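Long-range contact in excretory-secretory protein 2 (Ancylostoma ceylanicum, PDB 3NSW), which is a secreted hookworm protein with a netrin-like fold, probably acting as an immunomodulator in the infected host: residues 25-29 / 40-46. Residues are numbered along the deposited sequence; the frame is centred on the assembly and turned at random.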
loop_
_atom_site.group_PDB
_atom_site.type_symbol
_atom_site.label_atom_id
_atom_site.label_comp_id
_atom_site.label_asym_id
_atom_site.label_seq_id
_atom_site.Cartn_x
_atom_site.Cartn_y
_atom_site.Cartn_z
ATOM N N VAL A 25 5.809 -3.499 -1.835
ATOM C CA VAL A 25 4.538 -3.884 -1.242
ATOM C C VAL A 25 4.780 -3.927 0.265
ATOM O O VAL A 25 5.713 -4.583 0.728
ATOM C CB VAL A 25 4.071 -5.266 -1.713
ATOM C CG1 VAL A 25 2.682 -5.544 -1.171
ATOM C CG2 VAL A 25 4.066 -5.344 -3.257
ATOM N N ALA A 26 3.925 -3.230 1.002
ATOM C CA ALA A 26 4.122 -3.011 2.435
ATOM C C ALA A 26 2.910 -3.379 3.276
ATOM O O ALA A 26 1.783 -3.359 2.797
ATOM C CB ALA A 26 4.471 -1.554 2.663
ATOM N N TYR A 27 3.162 -3.659 4.559
ATOM C CA TYR A 27 2.134 -3.930 5.564
ATOM C C TYR A 27 2.156 -2.666 6.398
ATOM O O TYR A 27 3.197 -2.339 6.987
ATOM C CB TYR A 27 2.595 -5.146 6.389
ATOM C CG TYR A 27 1.750 -5.531 7.584
ATOM C CD1 TYR A 27 0.430 -5.095 7.734
ATOM C CD2 TYR A 27 2.270 -6.426 8.544
ATOM C CE1 TYR A 27 -0.338 -5.497 8.858
ATOM C CE2 TYR A 27 1.518 -6.823 9.645
ATOM C CZ TYR A 27 0.226 -6.363 9.793
ATOM O OH TYR A 27 -0.519 -6.773 10.873
ATOM N N VAL A 28 1.045 -1.923 6.392
ATOM C CA VAL A 28 0.976 -0.607 7.032
ATOM C C VAL A 28 -0.260 -0.466 7.920
ATOM O O VAL A 28 -1.231 -1.205 7.760
ATOM C CB VAL A 28 0.951 0.542 5.982
ATOM C CG1 VAL A 28 2.207 0.506 5.083
ATOM C CG2 VAL A 28 -0.313 0.488 5.130
ATOM N N THR A 29 -0.209 0.470 8.866
ATOM C CA THR A 29 -1.414 0.927 9.541
ATOM C C THR A 29 -1.605 2.389 9.188
ATOM O O THR A 29 -0.647 3.173 9.211
ATOM C CB THR A 29 -1.304 0.811 11.068
ATOM O OG1 THR A 29 -0.979 -0.536 11.428
ATOM C CG2 THR A 29 -2.660 1.191 11.725
ATOM N N LEU A 40 0.960 7.025 7.691
ATOM C CA LEU A 40 1.219 5.583 7.703
ATOM C C LEU A 40 2.315 5.183 8.682
ATOM O O LEU A 40 3.336 5.882 8.836
ATOM C CB LEU A 40 1.671 5.110 6.312
ATOM C CG LEU A 40 0.782 5.451 5.121
ATOM C CD1 LEU A 40 1.457 5.013 3.822
ATOM C CD2 LEU A 40 -0.580 4.784 5.281
ATOM N N GLN A 41 2.084 4.054 9.340
ATOM C CA GLN A 41 3.122 3.331 10.052
ATOM C C GLN A 41 3.451 2.096 9.229
ATOM O O GLN A 41 2.561 1.327 8.874
ATOM C CB GLN A 41 2.631 2.914 11.447
ATOM C CG GLN A 41 3.480 1.844 12.134
ATOM C CD GLN A 41 4.741 2.403 12.779
ATOM O OE1 GLN A 41 4.688 3.372 13.532
ATOM N NE2 GLN A 41 5.881 1.787 12.484
ATOM N N TYR A 42 4.728 1.908 8.926
ATOM C CA TYR A 42 5.171 0.727 8.180
ATOM C C TYR A 42 5.624 -0.359 9.141
ATOM O O TYR A 42 6.435 -0.108 10.033
ATOM C CB TYR A 42 6.343 1.095 7.266
ATOM C CG TYR A 42 5.913 1.812 6.019
ATOM C CD1 TYR A 42 5.779 1.124 4.813
ATOM C CD2 TYR A 42 5.635 3.181 6.042
ATOM C CE1 TYR A 42 5.375 1.781 3.654
ATOM C CE2 TYR A 42 5.226 3.846 4.896
ATOM C CZ TYR A 42 5.109 3.146 3.709
ATOM O OH TYR A 42 4.714 3.807 2.582
ATOM N N TRP A 43 5.120 -1.570 8.933
ATOM C CA TRP A 43 5.492 -2.718 9.751
ATOM C C TRP A 43 6.494 -3.617 9.057
ATOM O O TRP A 43 7.365 -4.198 9.709
ATOM C CB TRP A 43 4.255 -3.535 10.130
ATOM C CG TRP A 43 3.248 -2.750 10.910
ATOM C CD1 TRP A 43 2.011 -2.345 10.481
ATOM C CD2 TRP A 43 3.390 -2.263 12.254
ATOM N NE1 TRP A 43 1.376 -1.643 11.479
ATOM C CE2 TRP A 43 2.193 -1.579 12.576
ATOM C CE3 TRP A 43 4.403 -2.345 13.216
ATOM C CZ2 TRP A 43 1.982 -0.975 13.825
ATOM C CZ3 TRP A 43 4.195 -1.742 14.466
ATOM C CH2 TRP A 43 2.991 -1.066 14.754
ATOM N N ARG A 44 6.367 -3.739 7.735
ATOM C CA ARG A 44 7.150 -4.719 6.997
ATOM C C ARG A 44 7.106 -4.355 5.526
ATOM O O ARG A 44 6.085 -3.893 5.046
ATOM C CB ARG A 44 6.503 -6.098 7.167
ATOM C CG ARG A 44 7.132 -7.204 6.329
ATOM C CD ARG A 44 6.461 -8.520 6.619
ATOM N NE ARG A 44 7.002 -9.586 5.787
ATOM C CZ ARG A 44 6.527 -10.824 5.782
ATOM N NH1 ARG A 44 5.501 -11.138 6.562
ATOM N NH2 ARG A 44 7.071 -11.742 5.002
ATOM N N LEU A 45 8.210 -4.562 4.816
ATOM C CA LEU A 45 8.144 -4.543 3.349
ATOM C C LEU A 45 8.240 -5.994 2.930
ATOM O O LEU A 45 9.174 -6.693 3.346
ATOM C CB LEU A 45 9.306 -3.750 2.746
ATOM C CG LEU A 45 9.515 -2.280 3.120
ATOM C CD1 LEU A 45 10.509 -1.670 2.160
ATOM C CD2 LEU A 45 8.223 -1.511 3.077
ATOM N N TYR A 46 7.272 -6.466 2.145
ATOM C CA TYR A 46 7.317 -7.842 1.662
ATOM C C TYR A 46 8.444 -7.975 0.639
ATOM O O TYR A 46 8.835 -6.990 0.012
ATOM C CB TYR A 46 5.973 -8.268 1.064
ATOM C CG TYR A 46 4.813 -8.231 2.045
ATOM C CD1 TYR A 46 4.588 -9.296 2.932
ATOM C CD2 TYR A 46 3.941 -7.134 2.096
ATOM C CE1 TYR A 46 3.521 -9.271 3.830
ATOM C CE2 TYR A 46 2.866 -7.102 2.993
ATOM C CZ TYR A 46 2.676 -8.178 3.863
ATOM O OH TYR A 46 1.619 -8.160 4.742
HETATM O O HOH W 1 8.454 -4.857 -1.519
#
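Trp43 meets Thr29 through its indole N-H: NE1 donates to Thr29 OG1 at 2.6 Å, almost straight (175°) and in the plane of the indole. The same indole turns an edge to the face of Tyr27, with its CD1 over the centre of the phenol ring. This T-shaped pair is tilted, with planes at 52°. Trp43 has CG anti to its carbonyl carbon (chi1 -60°), which carries the indole over strand 24-33. Gln41 CG packs on one face of the indole, and the bent Gln41 chain brings NE2 to Tyr42 O at 3.1 Å.

Tyr46 crosses beyond the other side of Tyr27, with its OH 3.6 Å from Tyr27 CB. Its CD2 packs on Val25 CG1, while Tyr46 CD1 sits over the centre of one face of the Arg44 guanidinium, and that group bonds to the backbone O of Glu106. On the opposite face of the sheet, Val28 CG1 sits over the Tyr42 ring in a CH-pi contact, 3.9 Å from its centroid. Ala26 CB meets that ring at its edge and also touches Leu45 CD2.

The backbones form an antiparallel hairpin ladder. Thr29 and Gln41 exchange two hydrogen bonds. At Tyr27, the N donates to Arg44 O and the O accepts from Trp43 N, so two residues face one: a classic beta bulge. Past it, Tyr46 N reaches Val25 O at 2.8 Å, and a water joins Val25 N to Tyr46 O.

Outside the hairpin, Asp76 of strand 75-82 also bonds Thr29 OG1, and His93 stacks on Tyr27. The Thr29 hydroxyl thus links the indole to the neighbouring strand within the netrin-like sheet. The bulge puts Trp43 on the same side as Tyr27 and Thr29, where hydrogen bonding and ring packing together probably hold the indole in this orientation.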